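Side-chain contacts in extracellular subtilisin-like serine proteinase (Vibrio sp. PA-44, PDB 1SH7), which probably cleaves peptide bonds as a calcium-binding, secreted serine endopeptidase of the subtilase family from a cold-adapted bacterium: residues R20-N25 with Y83-N88; V40-E45 with G49-G54; D183-F188 with D196-G201. All blocks are in the same frame, centred on the assembly; numbering follows the deposited sequence.

Overall arrangement
The chain is the part of a longer protein that carries the subtilase catalytic domain. Its first calcium loop opens contact 1 at residues 20-25. The chain then runs through strand 32-37 and makes contact 2, a short loop closed between 40-45 and 49-54 at the edge strand 51-56. Only after helix 70-79 does 83-88 return to complete contact 1, so contact 2 lies within the larger loop; Arg-50 packs against Lys-87 where the two meet. Contact 3 follows separately, joining 183-188 to 196-201 at the other outermost strand, 197-200. Contacts 2 and 3 thus sit near opposite edges of the parallel sheet, their centres about 28 Å apart.

Contact 1: R20-N25 with Y83-N88; sequences RNYNAN and YGVAKN. With CA (calcium ion), chain E.
The phenol of Tyr-22 donates a hydrogen bond to the backbone carbonyl of Val-85, with 2.8 Å between Tyr-22 OH and Val-85 O. The bond joins the N-terminal calcium loop of this subtilisin-like fold to the loop that follows helix 70-79. The hydroxyl meets the carbonyl at a C=O...donor angle of 123° and is tilted 19° from its plane. With CG of Tyr-22 anti to the backbone N (chi1 173°), the ring reaches straight across and presents an edge to the second loop. Val-85 O lies at that edge, near the ring plane, 3.5 Å from Tyr-22 CE2. The valine side chain crosses the tyrosine at about a right angle, and its CG1 comes within 3.4 Å of Tyr-22 OH. Both side chains also touch Leu-8 and Ile-11 of helix 6-11 and Leu-232 of helix 219-236, which buries the hydroxyl-carbonyl pair among aliphatic side chains of two helices.

One residue earlier, Asn-21 O binds the calcium ion at 2.4 Å; water 1 is another ligand, and the carboxylates of Asp-9, Asp-12 and Asp-19 and the amide oxygen of Gln-13 also contribute ligands. The metal fixes the main chain immediately before Tyr-22, and the backbone N of Asn-23 is held by Asp-12, so the stem of the aromatic side chain is gripped from both sides in sequence.

Lys-87 passes the tyrosine in the opposite direction, its CE at the ring edge and 4.2 Å from Tyr-22 CD2. A bend at the end of the lysine chain turns the ammonium back onto its own loop, where it also bonds to Ser-81 O; Lys-87 NZ stands 2.8 Å from Gly-84 O, in the carbonyl plane and on a lone pair.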
loop_
_atom_site.group_PDB
_atom_site.type_symbol
_atom_site.label_atom_id
_atom_site.label_comp_id
_atom_site.label_asym_id
_atom_site.label_seq_id
_atom_site.Cartn_x
_atom_site.Cartn_y
_atom_site.Cartn_z
ATOM N N ARG A 20 10.309 -11.542 -15.664
ATOM C CA ARG A 20 11.318 -10.548 -15.326
ATOM C C ARG A 20 11.042 -9.139 -15.877
ATOM O O ARG A 20 11.936 -8.324 -16.010
ATOM C CB ARG A 20 12.686 -11.068 -15.738
ATOM C CG ARG A 20 13.042 -12.370 -14.997
ATOM C CD ARG A 20 14.422 -12.871 -15.343
ATOM N NE ARG A 20 14.474 -13.409 -16.704
ATOM C CZ ARG A 20 15.241 -12.943 -17.690
ATOM N NH1 ARG A 20 15.186 -13.526 -18.891
ATOM N NH2 ARG A 20 16.058 -11.904 -17.495
ATOM N N ASN A 21 9.786 -8.860 -16.191
ATOM C CA ASN A 21 9.404 -7.595 -16.780
ATOM C C ASN A 21 8.274 -7.008 -15.964
ATOM O O ASN A 21 7.393 -7.749 -15.509
ATOM C CB ASN A 21 8.931 -7.779 -18.230
ATOM C CG ASN A 21 10.100 -7.841 -19.232
ATOM O OD1 ASN A 21 10.636 -6.817 -19.645
ATOM N ND2 ASN A 21 10.492 -9.032 -19.587
ATOM N N TYR A 22 8.315 -5.697 -15.761
ATOM C CA TYR A 22 7.168 -4.933 -15.234
ATOM C C TYR A 22 6.776 -3.900 -16.308
ATOM O O TYR A 22 7.501 -2.942 -16.564
ATOM C CB TYR A 22 7.499 -4.256 -13.893
ATOM C CG TYR A 22 6.404 -3.322 -13.402
ATOM C CD1 TYR A 22 5.125 -3.778 -13.164
ATOM C CD2 TYR A 22 6.651 -1.966 -13.235
ATOM C CE1 TYR A 22 4.113 -2.917 -12.778
ATOM C CE2 TYR A 22 5.692 -1.140 -12.809
ATOM C CZ TYR A 22 4.402 -1.612 -12.612
ATOM O OH TYR A 22 3.435 -0.721 -12.215
ATOM N N ASN A 23 5.617 -4.117 -16.902
ATOM C CA ASN A 23 5.070 -3.276 -17.941
ATOM C C ASN A 23 4.070 -2.348 -17.284
ATOM O O ASN A 23 3.343 -2.747 -16.393
ATOM C CB ASN A 23 4.319 -4.107 -18.977
ATOM C CG ASN A 23 5.212 -5.035 -19.777
ATOM O OD1 ASN A 23 4.936 -6.221 -19.871
ATOM N ND2 ASN A 23 6.227 -4.491 -20.405
ATOM N N ALA A 24 4.031 -1.116 -17.740
ATOM C CA ALA A 24 3.097 -0.118 -17.200
ATOM C C ALA A 24 2.652 0.846 -18.314
ATOM O O ALA A 24 3.435 1.212 -19.204
ATOM C CB ALA A 24 3.759 0.669 -16.071
ATOM N N ASN A 25 1.394 1.242 -18.229
ATOM C CA ASN A 25 0.772 2.209 -19.131
ATOM C C ASN A 25 0.604 3.597 -18.476
ATOM O O ASN A 25 0.295 4.590 -19.128
ATOM C CB ASN A 25 -0.564 1.655 -19.541
ATOM C CG ASN A 25 -0.443 0.440 -20.420
ATOM O OD1 ASN A 25 -1.088 -0.595 -20.179
ATOM N ND2 ASN A 25 0.366 0.550 -21.442
ATOM N N TYR A 83 12.309 0.454 -7.977
ATOM C CA TYR A 83 11.604 -0.588 -7.267
ATOM C C TYR A 83 10.153 -0.256 -6.944
ATOM O O TYR A 83 9.534 -0.974 -6.178
ATOM C CB TYR A 83 12.380 -0.942 -5.984
ATOM C CG TYR A 83 13.797 -1.356 -6.263
ATOM C CD1 TYR A 83 14.876 -0.695 -5.661
ATOM C CD2 TYR A 83 14.079 -2.342 -7.235
ATOM C CE1 TYR A 83 16.188 -1.084 -5.933
ATOM C CE2 TYR A 83 15.400 -2.733 -7.511
ATOM C CZ TYR A 83 16.434 -2.103 -6.862
ATOM O OH TYR A 83 17.719 -2.474 -7.125
ATOM N N GLY A 84 9.582 0.764 -7.586
ATOM C CA GLY A 84 8.207 1.136 -7.291
ATOM C C GLY A 84 7.252 0.871 -8.426
ATOM O O GLY A 84 7.652 0.724 -9.606
ATOM N N VAL A 85 5.969 0.867 -8.073
ATOM C CA VAL A 85 4.869 0.593 -9.015
ATOM C C VAL A 85 4.540 1.799 -9.920
ATOM O O VAL A 85 4.300 1.652 -11.127
ATOM C CB VAL A 85 3.632 0.162 -8.216
ATOM C CG1 VAL A 85 2.420 -0.003 -9.080
ATOM C CG2 VAL A 85 3.920 -1.141 -7.440
ATOM N N ALA A 86 4.469 2.976 -9.309
ATOM C CA ALA A 86 4.014 4.202 -9.968
ATOM C C ALA A 86 5.184 5.173 -9.913
ATOM O O ALA A 86 5.380 5.906 -8.903
ATOM C CB ALA A 86 2.813 4.745 -9.249
ATOM N N LYS A 87 5.980 5.142 -10.983
ATOM C CA LYS A 87 7.335 5.687 -10.966
ATOM C C LYS A 87 7.435 7.221 -11.097
ATOM O O LYS A 87 8.524 7.802 -10.934
ATOM C CB LYS A 87 8.179 4.965 -12.027
ATOM C CG LYS A 87 8.522 3.533 -11.644
ATOM C CD LYS A 87 8.978 2.731 -12.861
ATOM C CE LYS A 87 9.247 1.251 -12.549
ATOM N NZ LYS A 87 9.889 0.917 -11.240
ATOM N N ASN A 88 6.295 7.889 -11.314
ATOM C CA ASN A 88 6.230 9.350 -11.246
ATOM C C ASN A 88 5.176 9.910 -10.328
ATOM O O ASN A 88 4.728 11.045 -10.493
ATOM C CB ASN A 88 6.118 9.945 -12.666
ATOM C CG ASN A 88 7.458 10.144 -13.280
ATOM O OD1 ASN A 88 8.240 10.977 -12.796
ATOM N ND2 ASN A 88 7.793 9.333 -14.294
HETATM CA CA CA E . 5.817 -9.518 -15.439
HETATM O O HOH W 1 5.058 -9.239 -17.602
#

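Contact 2: V40-E45 with G49-G54; sequences VNNNHE and GRSVSG
Asn-42 fits its side-chain amide against the start of strand 51-56, and this is the tight half of the contact. Asn-42 ND2 donates to Ser-51 OG over 2.7 Å, with the hydroxyl exactly in the plane of the amide but an N-H...O angle of 141°, a short yet clearly bent bond. Ser-51 turns its OG anti to the backbone N (chi1 -171°), placing it between two side chains of the facing loop: the amide and the CG1 methyl of Val-40, which packs 3.3 Å from Ser-51 OG. The other end of the amide faces Ser-53, where Asn-42 OD1 and Ser-53 OG are 3.1 Å apart. That link is less certain, because the serine proton has another acceptor within reach; the firmer partner of Ser-53 OG is the backbone N of Ser-64.

On the other side of Asn-42 the segments draw apart and water takes over. Water 2 sits 2.6 Å from Asn-42 O and 2.9 Å from Ser-51 O, apparently donating to both and bridging the two main chains. Water 3 receives the N-H of Gly-49 at 3.0 Å from Gly-49 N, and lies 2.8 Å from His-44 O, with Asn-42 O a further acceptor. Acceptors outnumber the protons available round both waters, so the pattern of donation may vary.

The loop itself is a type I turn from Asn-41 to His-44, closed by His-44 N to Asn-41 O at 3.2 Å, with Asn-42 at its first corner. It belongs to the connection that leaves strand 32-37, whose last residue is the predicted charge-relay aspartate Asp-37, and crosses to the outermost strand 51-56 of the seven-stranded parallel sheet of the subtilisin fold.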
loop_
_atom_site.group_PDB
_atom_site.type_symbol
_atom_site.label_atom_id
_atom_site.label_comp_id
_atom_site.label_asym_id
_atom_site.label_seq_id
_atom_site.Cartn_x
_atom_site.Cartn_y
_atom_site.Cartn_z
ATOM N N VAL A 40 9.299 9.359 5.765
ATOM C CA VAL A 40 9.938 9.016 4.472
ATOM C C VAL A 40 11.227 9.850 4.366
ATOM O O VAL A 40 11.228 11.056 4.665
ATOM C CB VAL A 40 9.013 9.371 3.265
ATOM C CG1 VAL A 40 9.652 9.030 1.926
ATOM C CG2 VAL A 40 7.658 8.679 3.395
ATOM N N ASN A 41 12.309 9.206 3.936
ATOM C CA ASN A 41 13.547 9.880 3.586
ATOM C C ASN A 41 13.332 10.585 2.248
ATOM O O ASN A 41 13.418 9.974 1.199
ATOM C CB ASN A 41 14.694 8.849 3.533
ATOM C CG ASN A 41 16.051 9.461 3.156
ATOM O OD1 ASN A 41 17.086 8.760 3.176
ATOM N ND2 ASN A 41 16.045 10.714 2.741
ATOM N N ASN A 42 12.984 11.873 2.304
ATOM C CA ASN A 42 12.719 12.663 1.082
ATOM C C ASN A 42 13.911 12.748 0.140
ATOM O O ASN A 42 13.736 12.887 -1.067
ATOM C CB ASN A 42 12.267 14.103 1.397
ATOM C CG ASN A 42 11.044 14.157 2.264
ATOM O OD1 ASN A 42 11.026 14.849 3.301
ATOM N ND2 ASN A 42 10.021 13.419 1.877
ATOM N N ASN A 43 15.110 12.624 0.677
ATOM C CA ASN A 43 16.316 12.724 -0.124
ATOM C C ASN A 43 16.773 11.407 -0.782
ATOM O O ASN A 43 17.782 11.388 -1.487
ATOM C CB ASN A 43 17.460 13.294 0.706
ATOM C CG ASN A 43 17.088 14.583 1.465
ATOM O OD1 ASN A 43 17.334 14.676 2.685
ATOM N ND2 ASN A 43 16.550 15.588 0.763
ATOM N N HIS A 44 16.037 10.319 -0.564
ATOM C CA HIS A 44 16.416 9.043 -1.136
ATOM C C HIS A 44 16.439 9.144 -2.669
ATOM O O HIS A 44 15.565 9.774 -3.271
ATOM C CB HIS A 44 15.502 7.902 -0.680
ATOM C CG HIS A 44 16.088 6.555 -0.946
ATOM N ND1 HIS A 44 16.265 6.081 -2.224
ATOM C CD2 HIS A 44 16.667 5.651 -0.124
ATOM C CE1 HIS A 44 16.860 4.901 -2.177
ATOM N NE2 HIS A 44 17.116 4.616 -0.911
ATOM N N GLU A 45 17.420 8.508 -3.302
ATOM C CA GLU A 45 17.570 8.622 -4.765
ATOM C C GLU A 45 16.396 8.043 -5.538
ATOM O O GLU A 45 16.156 8.392 -6.694
ATOM C CB GLU A 45 18.851 7.935 -5.244
ATOM C CG GLU A 45 18.863 6.414 -5.102
ATOM C CD GLU A 45 20.239 5.813 -5.355
ATOM O OE1 GLU A 45 21.125 6.593 -5.737
ATOM O OE2 GLU A 45 20.428 4.576 -5.215
ATOM N N GLY A 49 13.240 13.711 -6.065
ATOM C CA GLY A 49 12.531 14.926 -5.714
ATOM C C GLY A 49 11.016 14.888 -5.579
ATOM O O GLY A 49 10.421 15.883 -5.161
ATOM N N ARG A 50 10.386 13.748 -5.864
ATOM C CA ARG A 50 8.923 13.608 -5.784
ATOM C C ARG A 50 8.387 13.375 -4.367
ATOM O O ARG A 50 7.175 13.368 -4.151
ATOM C CB ARG A 50 8.448 12.470 -6.697
ATOM C CG ARG A 50 8.500 12.791 -8.185
ATOM C CD ARG A 50 8.399 11.577 -9.142
ATOM N NE ARG A 50 9.429 10.554 -8.921
ATOM C CZ ARG A 50 9.239 9.360 -8.311
ATOM N NH1 ARG A 50 10.257 8.505 -8.190
ATOM N NH2 ARG A 50 8.024 8.990 -7.899
ATOM N N SER A 51 9.277 13.145 -3.416
ATOM C CA SER A 51 8.881 13.078 -2.010
ATOM C C SER A 51 9.088 14.394 -1.221
ATOM O O SER A 51 10.161 15.018 -1.295
ATOM C CB SER A 51 9.619 11.919 -1.321
ATOM O OG SER A 51 9.096 11.698 -0.019
ATOM N N VAL A 52 8.066 14.808 -0.463
ATOM C CA VAL A 52 8.180 15.948 0.450
ATOM C C VAL A 52 7.549 15.584 1.806
ATOM O O VAL A 52 6.772 14.632 1.920
ATOM C CB VAL A 52 7.457 17.214 -0.109
ATOM C CG1 VAL A 52 8.007 17.626 -1.514
ATOM C CG2 VAL A 52 5.927 16.987 -0.127
ATOM N N SER A 53 7.890 16.342 2.833
ATOM C CA SER A 53 7.332 16.133 4.151
ATOM C C SER A 53 5.855 16.595 4.183
ATOM O O SER A 53 5.459 17.540 3.495
ATOM C CB SER A 53 8.154 16.910 5.201
ATOM O OG SER A 53 9.407 16.295 5.448
ATOM N N GLY A 54 5.053 15.927 4.993
ATOM C CA GLY A 54 3.672 16.318 5.205
ATOM C C GLY A 54 3.601 16.970 6.584
ATOM O O GLY A 54 3.650 18.205 6.727
HETATM O O HOH W 2 12.175 13.786 -2.909
HETATM O O HOH W 3 14.929 12.451 -3.910
#

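Contact 3: D183-F188 with D196-G201; sequences DSRSSF and DLFAPG. With CA (calcium ion), chain C.
Arg-185 lays its aliphatic stem beside the ring of Phe-198, CG lying 3.8 Å from Phe-198 CE2. The arginine leaves its backbone extended, then turns about the CG-CD bond (chi3 65°), which carries the guanidinium away from the phenylalanine; the two planes end 57° apart. The charged end is held by Asp-260 in a salt bridge through NH2, and by Ser-189 O and Asn-159 OD1 through NH1.

Farther along, Phe-188 points a ring edge at the backbone of Gly-201, its CZ 4.3 Å from Gly-201 O. One face of the Phe-188 ring takes Ser-186 CB, 3.4 Å above the plane and offset toward the rim. The Phe-188 side chain lies about 6 Å from the bound phenylmethanesulfonic acid, so the contact reaches the neighbourhood of the active site. At the opposite end of strand 197-200, Asp-196 chelates a calcium ion through OD1 and OD2, alongside four waters and the carbonyls of Pro-171 and Gly-173.

No hydrogen bond joins the two segments: methylene and ring atoms meet across the contact, while the arginine's polar end is bonded outside them, which implies cohesion mainly through van der Waals packing.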
loop_
_atom_site.group_PDB
_atom_site.type_symbol
_atom_site.label_atom_id
_atom_site.label_comp_id
_atom_site.label_asym_id
_atom_site.label_seq_id
_atom_site.Cartn_x
_atom_site.Cartn_y
_atom_site.Cartn_z
ATOM N N ASP A 183 3.259 -17.762 -5.558
ATOM C CA ASP A 183 1.823 -17.574 -5.396
ATOM C C ASP A 183 1.195 -18.187 -4.153
ATOM O O ASP A 183 -0.006 -18.285 -4.067
ATOM C CB ASP A 183 1.067 -17.985 -6.668
ATOM C CG ASP A 183 1.070 -16.879 -7.725
ATOM O OD1 ASP A 183 1.546 -15.745 -7.423
ATOM O OD2 ASP A 183 0.612 -17.058 -8.886
ATOM N N SER A 184 1.996 -18.570 -3.157
ATOM C CA SER A 184 1.403 -18.918 -1.866
ATOM C C SER A 184 1.108 -17.661 -1.077
ATOM O O SER A 184 1.855 -16.695 -1.149
ATOM C CB SER A 184 2.332 -19.811 -1.036
ATOM O OG SER A 184 1.741 -20.119 0.242
ATOM N N ARG A 185 0.030 -17.683 -0.304
ATOM C CA ARG A 185 -0.086 -16.779 0.823
ATOM C C ARG A 185 1.188 -16.886 1.655
ATOM O O ARG A 185 1.636 -17.983 1.895
ATOM C CB ARG A 185 -1.280 -17.196 1.701
ATOM C CG ARG A 185 -1.511 -16.312 2.930
ATOM C CD ARG A 185 -2.597 -16.780 3.916
ATOM N NE ARG A 185 -2.261 -18.055 4.573
ATOM C CZ ARG A 185 -1.762 -18.211 5.800
ATOM N NH1 ARG A 185 -1.529 -17.178 6.601
ATOM N NH2 ARG A 185 -1.500 -19.440 6.229
ATOM N N SER A 186 1.784 -15.762 2.058
ATOM C CA SER A 186 2.938 -15.782 2.977
ATOM C C SER A 186 2.468 -16.401 4.269
ATOM O O SER A 186 1.349 -16.101 4.732
ATOM C CB SER A 186 3.455 -14.365 3.237
ATOM O OG SER A 186 3.715 -13.710 2.006
ATOM N N SER A 187 3.304 -17.246 4.867
ATOM C CA SER A 187 2.878 -17.998 6.060
ATOM C C SER A 187 2.497 -17.132 7.240
ATOM O O SER A 187 1.779 -17.609 8.125
ATOM C CB SER A 187 3.936 -19.001 6.509
ATOM O OG SER A 187 5.163 -18.385 6.684
ATOM N N PHE A 188 2.993 -15.884 7.276
ATOM C CA PHE A 188 2.701 -14.952 8.389
ATOM C C PHE A 188 1.424 -14.134 8.118
ATOM O O PHE A 188 0.899 -13.468 9.001
ATOM C CB PHE A 188 3.886 -13.986 8.632
ATOM C CG PHE A 188 4.269 -13.197 7.402
ATOM C CD1 PHE A 188 3.468 -12.151 6.946
ATOM C CD2 PHE A 188 5.391 -13.528 6.671
ATOM C CE1 PHE A 188 3.795 -11.485 5.753
ATOM C CE2 PHE A 188 5.701 -12.871 5.530
ATOM C CZ PHE A 188 4.914 -11.837 5.079
ATOM N N ASP A 196 -9.342 -7.839 1.510
ATOM C CA ASP A 196 -9.951 -7.597 0.212
ATOM C C ASP A 196 -9.207 -8.259 -0.930
ATOM O O ASP A 196 -9.826 -8.663 -1.894
ATOM C CB ASP A 196 -10.012 -6.106 -0.084
ATOM C CG ASP A 196 -10.943 -5.352 0.856
ATOM O OD1 ASP A 196 -12.172 -5.363 0.642
ATOM O OD2 ASP A 196 -10.537 -4.710 1.818
ATOM N N LEU A 197 -7.886 -8.348 -0.811
ATOM C CA LEU A 197 -7.034 -8.985 -1.838
ATOM C C LEU A 197 -5.619 -9.189 -1.317
ATOM O O LEU A 197 -5.255 -8.641 -0.272
ATOM C CB LEU A 197 -7.008 -8.168 -3.151
ATOM C CG LEU A 197 -6.078 -6.948 -3.258
ATOM C CD1 LEU A 197 -6.048 -6.333 -4.644
ATOM C CD2 LEU A 197 -6.520 -5.899 -2.249
ATOM N N PHE A 198 -4.839 -9.976 -2.062
ATOM C CA PHE A 198 -3.448 -10.259 -1.775
ATOM C C PHE A 198 -2.568 -9.439 -2.720
ATOM O O PHE A 198 -2.946 -9.154 -3.858
ATOM C CB PHE A 198 -3.139 -11.758 -2.017
ATOM C CG PHE A 198 -3.741 -12.677 -0.980
ATOM C CD1 PHE A 198 -4.952 -13.339 -1.218
ATOM C CD2 PHE A 198 -3.120 -12.864 0.236
ATOM C CE1 PHE A 198 -5.516 -14.147 -0.263
ATOM C CE2 PHE A 198 -3.705 -13.685 1.201
ATOM C CZ PHE A 198 -4.895 -14.325 0.943
ATOM N N ALA A 199 -1.358 -9.122 -2.279
ATOM C CA ALA A 199 -0.348 -8.546 -3.162
ATOM C C ALA A 199 1.042 -9.049 -2.704
ATOM O O ALA A 199 1.173 -9.549 -1.592
ATOM C CB ALA A 199 -0.426 -7.008 -3.084
ATOM N N PRO A 200 2.077 -8.905 -3.543
ATOM C CA PRO A 200 3.439 -9.279 -3.150
ATOM C C PRO A 200 3.920 -8.670 -1.825
ATOM O O PRO A 200 3.947 -7.441 -1.671
ATOM C CB PRO A 200 4.280 -8.776 -4.331
ATOM C CG PRO A 200 3.362 -8.903 -5.507
ATOM C CD PRO A 200 2.031 -8.407 -4.929
ATOM N N GLY A 201 4.312 -9.526 -0.884
ATOM C CA GLY A 201 4.801 -9.054 0.405
ATOM C C GLY A 201 5.962 -9.759 1.061
ATOM O O GLY A 201 6.536 -9.232 2.032
HETATM CA CA CA C . -12.610 -3.785 2.474
HETATM O O HOH W 4 -13.452 -2.737 0.567
HETATM O O HOH W 5 -11.514 -3.690 4.672
HETATM O O HOH W 6 -14.983 -4.684 2.318
HETATM O O HOH W 7 -12.629 -5.978 3.405
#